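Local coordinates for FixK2 protein (Bradyrhizobium japonicum, PDB 4I2O), which regulates transcription as a DNA-binding factor of the CRP/FNR superfamily, linked to nitrogen fixation in this bacterium, at the interface of chains A and B. Sequence-based numbering; all coordinates share one arbitrary frame. Chains: chain A/B, FixK2 protein.

Contact 1: the interface of chains A and B. Residues chain A 83, 145, 148-149, 152; chain B 83, 145, 148-149, 152.
A:Met149 and B:Met149 meet across the two-fold axis with their side chains at about a right angle, their CG methylenes 3.7 Å apart. In A:Met149 the CG lies beside the backbone N and anti to the carbonyl carbon (chi1 -69°), and the thioether bends at chi3 (-77°), which brings CE onto the methyl CB of B:Ala145 at 3.6 Å. The sulphur SD of A:Met149 rests 3.8 Å from CB of B:His148 and meets the edge of that imidazole, in the plane of the ring. The flexible, unbranched methionine suits a surface lined by an alanine, a histidine edge and a glycine backbone: A:Gly83 CA, with no side chain to interpose, lies 4.1 Å from CE of B:Met149. Alanine's small methyl lets the helices come close, A:Ala145 CB to B:Ala145 CB being 3.7 Å. Branch CD1 of A:Leu152 reaches obliquely over B:Met149, 3.7 Å from its CB, while the CB atoms of the two leucines face each other. Two waters bridge the carbonyls of A:Leu152 and B:Leu152, water 2 lying 2.8 Å from B:Leu152 O. This largely apolar seam, built mainly on helix 128-154 with strand 80-86 at its margin, pairs the two chains in the coiled-coil dimerisation typical of CRP/FNR regulators.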
loop_
_atom_site.group_PDB
_atom_site.type_symbol
_atom_site.label_atom_id
_atom_site.label_comp_id
_atom_site.label_asym_id
_atom_site.label_seq_id
_atom_site.Cartn_x
_atom_site.Cartn_y
_atom_site.Cartn_z
ATOM N N GLY A 83 0.027 6.440 -6.463
ATOM C CA GLY A 83 0.265 5.930 -5.140
ATOM C C GLY A 83 0.489 7.028 -4.143
ATOM O O GLY A 83 0.190 6.857 -2.946
ATOM N N ALA A 145 0.455 3.685 2.451
ATOM C CA ALA A 145 -0.025 2.739 1.465
ATOM C C ALA A 145 -1.040 1.813 2.113
ATOM O O ALA A 145 -2.054 1.483 1.456
ATOM C CB ALA A 145 1.162 1.914 0.817
ATOM N N HIS A 148 -4.130 3.658 2.363
ATOM C CA HIS A 148 -4.656 3.849 1.016
ATOM C C HIS A 148 -5.230 2.547 0.445
ATOM O O HIS A 148 -6.208 2.591 -0.309
ATOM C CB HIS A 148 -3.622 4.411 0.072
ATOM C CG HIS A 148 -4.187 5.370 -0.889
ATOM N ND1 HIS A 148 -4.985 6.444 -0.509
ATOM C CD2 HIS A 148 -4.074 5.436 -2.233
ATOM C CE1 HIS A 148 -5.386 7.074 -1.593
ATOM N NE2 HIS A 148 -4.828 6.498 -2.655
ATOM N N MET A 149 -4.687 1.383 0.800
ATOM C CA MET A 149 -5.409 0.149 0.387
ATOM C C MET A 149 -6.796 0.036 0.924
ATOM O O MET A 149 -7.722 -0.437 0.225
ATOM C CB MET A 149 -4.592 -1.093 0.815
ATOM C CG MET A 149 -3.283 -1.236 0.017
ATOM S SD MET A 149 -2.413 -2.801 0.468
ATOM C CE MET A 149 -1.654 -2.481 2.030
ATOM N N LEU A 152 -8.962 2.263 -1.214
ATOM C CA LEU A 152 -9.187 1.743 -2.568
ATOM C C LEU A 152 -9.999 0.444 -2.561
ATOM O O LEU A 152 -10.797 0.217 -3.493
ATOM C CB LEU A 152 -7.887 1.485 -3.329
ATOM C CG LEU A 152 -6.994 2.750 -3.507
ATOM C CD1 LEU A 152 -5.600 2.300 -3.957
ATOM C CD2 LEU A 152 -7.628 3.651 -4.627
ATOM N N GLY B 83 -4.800 -6.569 4.105
ATOM C CA GLY B 83 -3.602 -6.044 3.481
ATOM C C GLY B 83 -2.624 -7.115 3.062
ATOM O O GLY B 83 -1.866 -6.930 2.096
ATOM N N ALA B 145 2.485 -3.596 -1.035
ATOM C CA ALA B 145 1.342 -2.689 -0.852
ATOM C C ALA B 145 1.144 -1.807 -2.071
ATOM O O ALA B 145 -0.026 -1.559 -2.472
ATOM C CB ALA B 145 1.481 -1.781 0.453
ATOM N N HIS B 148 -0.398 -3.785 -4.607
ATOM C CA HIS B 148 -1.759 -4.078 -4.202
ATOM C C HIS B 148 -2.650 -2.825 -4.348
ATOM O O HIS B 148 -3.864 -2.947 -4.688
ATOM C CB HIS B 148 -1.819 -4.642 -2.789
ATOM C CG HIS B 148 -2.921 -5.631 -2.610
ATOM N ND1 HIS B 148 -3.097 -6.700 -3.456
ATOM C CD2 HIS B 148 -3.905 -5.692 -1.688
ATOM C CE1 HIS B 148 -4.165 -7.390 -3.064
ATOM N NE2 HIS B 148 -4.679 -6.784 -1.999
ATOM N N MET B 149 -2.089 -1.630 -4.170
ATOM C CA MET B 149 -2.924 -0.439 -4.503
ATOM C C MET B 149 -3.356 -0.395 -5.968
ATOM O O MET B 149 -4.490 0.021 -6.317
ATOM C CB MET B 149 -2.148 0.852 -4.167
ATOM C CG MET B 149 -2.036 1.078 -2.649
ATOM S SD MET B 149 -1.238 2.659 -2.279
ATOM C CE MET B 149 0.381 2.451 -2.986
ATOM N N LEU B 152 -6.269 -2.814 -6.337
ATOM C CA LEU B 152 -7.501 -2.352 -5.699
ATOM C C LEU B 152 -8.047 -1.096 -6.385
ATOM O O LEU B 152 -9.293 -0.919 -6.461
ATOM C CB LEU B 152 -7.317 -2.049 -4.212
ATOM C CG LEU B 152 -6.880 -3.283 -3.349
ATOM C CD1 LEU B 152 -6.386 -2.753 -1.994
ATOM C CD2 LEU B 152 -8.093 -4.175 -3.173
HETATM O O HOH W 1 -11.983 -1.969 -4.963
HETATM O O HOH W 2 -11.269 1.108 -6.560
#

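Contact 2: the interface of chains A and B. Residues chain A 132, 135-136, 138-139, 142; chain B 95-97, 134, 138.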
loop_
_atom_site.group_PDB
_atom_site.type_symbol
_atom_site.label_atom_id
_atom_site.label_comp_id
_atom_site.label_asym_id
_atom_site.label_seq_id
_atom_site.Cartn_x
_atom_site.Cartn_y
_atom_site.Cartn_z
ATOM N N ARG A 132 18.427 4.496 10.878
ATOM C CA ARG A 132 17.139 4.415 11.527
ATOM C C ARG A 132 16.115 5.360 10.879
ATOM O O ARG A 132 14.921 5.046 10.720
ATOM C CB ARG A 132 17.354 4.748 13.001
ATOM C CG ARG A 132 16.109 4.668 13.840
ATOM C CD ARG A 132 15.700 3.216 13.962
ATOM N NE ARG A 132 14.368 3.060 14.533
ATOM C CZ ARG A 132 13.245 3.161 13.828
ATOM N NH1 ARG A 132 13.284 3.431 12.513
ATOM N NH2 ARG A 132 12.081 2.990 14.449
ATOM N N TRP A 135 14.971 3.823 7.465
ATOM C CA TRP A 135 13.910 2.841 7.761
ATOM C C TRP A 135 12.606 3.557 8.111
ATOM O O TRP A 135 11.527 3.237 7.584
ATOM C CB TRP A 135 14.361 1.991 8.943
ATOM C CG TRP A 135 13.417 0.879 9.258
ATOM C CD1 TRP A 135 12.398 0.385 8.468
ATOM C CD2 TRP A 135 13.387 0.145 10.477
ATOM N NE1 TRP A 135 11.774 -0.664 9.148
ATOM C CE2 TRP A 135 12.358 -0.803 10.385
ATOM C CE3 TRP A 135 14.138 0.215 11.650
ATOM C CZ2 TRP A 135 12.070 -1.711 11.435
ATOM C CZ3 TRP A 135 13.838 -0.694 12.706
ATOM C CH2 TRP A 135 12.818 -1.623 12.573
ATOM N N ALA A 136 12.680 4.560 8.985
ATOM C CA ALA A 136 11.460 5.319 9.339
ATOM C C ALA A 136 10.807 5.948 8.119
ATOM O O ALA A 136 9.584 5.987 8.041
ATOM C CB ALA A 136 11.774 6.388 10.412
ATOM N N THR A 138 10.784 4.875 4.941
ATOM C CA THR A 138 10.109 3.816 4.198
ATOM C C THR A 138 8.878 3.348 5.002
ATOM O O THR A 138 7.784 3.009 4.453
ATOM C CB THR A 138 11.140 2.679 3.963
ATOM O OG1 THR A 138 12.173 3.209 3.129
ATOM C CG2 THR A 138 10.447 1.405 3.276
ATOM N N ALA A 139 9.017 3.299 6.318
ATOM C CA ALA A 139 7.874 2.841 7.131
ATOM C C ALA A 139 6.700 3.815 7.053
ATOM O O ALA A 139 5.527 3.398 7.125
ATOM C CB ALA A 139 8.265 2.601 8.588
ATOM N N LEU A 142 4.945 3.049 3.912
ATOM C CA LEU A 142 4.138 1.852 4.122
ATOM C C LEU A 142 2.809 2.162 4.867
ATOM O O LEU A 142 1.716 1.627 4.489
ATOM C CB LEU A 142 4.968 0.800 4.856
ATOM C CG LEU A 142 4.216 -0.512 5.197
ATOM C CD1 LEU A 142 3.675 -1.263 3.955
ATOM C CD2 LEU A 142 5.155 -1.439 6.028
ATOM N N GLU B 95 7.428 -3.336 13.025
ATOM C CA GLU B 95 7.043 -1.925 12.879
ATOM C C GLU B 95 8.219 -1.040 13.231
ATOM O O GLU B 95 8.962 -1.298 14.215
ATOM C CB GLU B 95 5.838 -1.571 13.751
ATOM C CG GLU B 95 4.529 -2.289 13.392
ATOM C CD GLU B 95 3.766 -1.658 12.236
ATOM O OE1 GLU B 95 4.238 -0.618 11.695
ATOM O OE2 GLU B 95 2.696 -2.208 11.860
ATOM N N SER B 96 8.429 -0.002 12.410
ATOM C CA SER B 96 9.487 0.943 12.712
ATOM C C SER B 96 8.989 1.808 13.856
ATOM O O SER B 96 9.754 2.146 14.793
ATOM C CB SER B 96 9.814 1.808 11.492
ATOM O OG SER B 96 10.578 2.910 11.880
ATOM N N GLY B 97 7.709 2.159 13.792
ATOM C CA GLY B 97 7.115 2.993 14.828
ATOM C C GLY B 97 6.677 2.161 16.026
ATOM O O GLY B 97 7.080 1.001 16.160
ATOM N N LEU B 134 16.321 -5.224 8.493
ATOM C CA LEU B 134 15.020 -4.695 8.932
ATOM C C LEU B 134 14.422 -3.711 7.933
ATOM O O LEU B 134 13.246 -3.810 7.560
ATOM C CB LEU B 134 15.152 -4.038 10.297
ATOM C CG LEU B 134 15.615 -5.052 11.337
ATOM C CD1 LEU B 134 15.839 -4.247 12.578
ATOM C CD2 LEU B 134 14.549 -6.241 11.566
ATOM N N THR B 138 10.660 -4.085 5.716
ATOM C CA THR B 138 9.644 -3.062 5.552
ATOM C C THR B 138 9.535 -2.646 4.087
ATOM O O THR B 138 8.428 -2.479 3.543
ATOM C CB THR B 138 9.981 -1.882 6.474
ATOM O OG1 THR B 138 10.052 -2.387 7.824
ATOM C CG2 THR B 138 8.929 -0.695 6.328
#
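This is a helix-and-loop flank of the dimer interface, where A:Trp135 and A:Arg132 meet B:Thr138 and B:Ser96; its polar bonds pin a loop and helix 128-154 of chain B to helix 128-154 of chain A, complementing the apolar packing. The indole of A:Trp135 has CB of B:Ser96 over one face and CB of B:Leu134 over the opposite one, both offset toward the rim. With its CG anti to the backbone N (chi1 -175°), the ring reaches across to B:Thr138, whose hydroxyl OG1 accepts an almost in-plane, nearly straight hydrogen bond from NE1 of A:Trp135 at 2.8 Å (163° at H). Tryptophan offers two broad apolar faces and one polar edge. Threonine answers with both branches: besides that hydroxyl, methyl CG2 of B:Thr138 lies 3.8 Å from CA of A:Ala139 and near CD2 of A:Leu142. The small side chain of B:Ser96 fits the corner between ring face and A:Ala139 methyl, its CB tightly placed 3.4 Å from CB of A:Ala139. The indole backs one face of the A:Arg132 guanidinium at CE3 and limits its rotation. From NH1 at 2.8 Å and NH2 at 3.0 Å, A:Arg132 grips hydroxyl OG of B:Ser96 end-on and roughly in plane, by two bent, converging hydrogen bonds.

Contact 3: the interface of chains A and B. Residues chain A 138, 141, 145; chain B 138-139, 142.
B:Leu142 reaches across to A:Glu141 by its forked end, and the two side chains run obliquely to one another. Van der Waals contact carries the patch: no nitrogen or oxygen of one chain comes within bonding distance of the other here. The leucine CG stands anti to the backbone N (chi1 175°), which directs both methyls at the partner helix. Branch CD2 of B:Leu142 lies 3.8 Å from CB of A:Glu141, and its branch CD1 lies 3.8 Å from the carbonyl carbon C of the same glutamate, so the fork spans side chain and backbone together. A branched aliphatic residue suits this place because its two methyls can touch two parts of one residue.

Methyl contacts around A:Thr138 and the alanines form a second set. The threonine A:Thr138 turns CG2 toward the backbone of B:Ala139, 3.8 Å from its CA, and the same methyl lies 3.9 Å from CD2 of B:Leu142. Alanine's short side chain keeps this part of the helix approachable. A:Ala145 CB borders branch CD1 of B:Leu142 more loosely, at 4.2 Å.

The remaining contact sets a carboxylate, presumably charged, beside a methyl. A:Glu141 extends beyond CG, and its carboxylate OE1 passes 3.8 Å from CD2 of B:Leu142, so CB serves the packing while the acid group borders it.

All six residues belong to helix 128-154, in the middle stretch where the two copies run alongside each other at the dimer axis.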
loop_
_atom_site.group_PDB
_atom_site.type_symbol
_atom_site.label_atom_id
_atom_site.label_comp_id
_atom_site.label_asym_id
_atom_site.label_seq_id
_atom_site.Cartn_x
_atom_site.Cartn_y
_atom_site.Cartn_z
ATOM N N THR A 138 10.784 4.875 4.941
ATOM C CA THR A 138 10.109 3.816 4.198
ATOM C C THR A 138 8.878 3.348 5.002
ATOM O O THR A 138 7.784 3.009 4.453
ATOM C CB THR A 138 11.140 2.679 3.963
ATOM O OG1 THR A 138 12.173 3.209 3.129
ATOM C CG2 THR A 138 10.447 1.405 3.276
ATOM N N GLU A 141 6.000 5.597 4.412
ATOM C CA GLU A 141 5.398 5.287 3.097
ATOM C C GLU A 141 4.496 4.070 3.168
ATOM O O GLU A 141 3.396 4.042 2.581
ATOM C CB GLU A 141 6.507 4.995 2.082
ATOM C CG GLU A 141 7.300 6.290 1.748
ATOM C CD GLU A 141 8.440 5.992 0.758
ATOM O OE1 GLU A 141 8.146 5.633 -0.399
ATOM O OE2 GLU A 141 9.604 6.121 1.147
ATOM N N ALA A 145 0.455 3.685 2.451
ATOM C CA ALA A 145 -0.025 2.739 1.465
ATOM C C ALA A 145 -1.040 1.813 2.113
ATOM O O ALA A 145 -2.054 1.483 1.456
ATOM C CB ALA A 145 1.162 1.914 0.817
ATOM N N THR B 138 10.660 -4.085 5.716
ATOM C CA THR B 138 9.644 -3.062 5.552
ATOM C C THR B 138 9.535 -2.646 4.087
ATOM O O THR B 138 8.428 -2.479 3.543
ATOM C CB THR B 138 9.981 -1.882 6.474
ATOM O OG1 THR B 138 10.052 -2.387 7.824
ATOM C CG2 THR B 138 8.929 -0.695 6.328
ATOM N N ALA B 139 10.662 -2.512 3.406
ATOM C CA ALA B 139 10.605 -2.188 1.966
ATOM C C ALA B 139 9.865 -3.222 1.111
ATOM O O ALA B 139 9.155 -2.873 0.138
ATOM C CB ALA B 139 12.028 -1.899 1.400
ATOM N N LEU B 142 6.282 -2.681 1.659
ATOM C CA LEU B 142 5.888 -1.499 0.862
ATOM C C LEU B 142 5.684 -1.878 -0.633
ATOM O O LEU B 142 4.698 -1.417 -1.281
ATOM C CB LEU B 142 6.909 -0.387 1.053
ATOM C CG LEU B 142 6.671 0.866 0.176
ATOM C CD1 LEU B 142 5.332 1.458 0.468
ATOM C CD2 LEU B 142 7.839 1.880 0.366
#

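The three contacts follow one another along helix 128-154, which contributes to each of them from both chains. The C-alpha centres of contact 2 and contact 3 lie about 7 Å apart, those of contact 1 and contact 3 about 11 Å, and those of contact 1 and contact 2 about 17 Å. Contact 3 is the link: it shares A:Ala145 with contact 1 and A:Thr138 and B:Thr138 with contact 2. Strand 80-86 adds to contact 1 and a loop to contact 2, tying the rest of each chain to the helix pair. Contact 1 straddles the two-fold axis, while contacts 2 and 3 recur with the chains exchanged, consistent with a continuous seam.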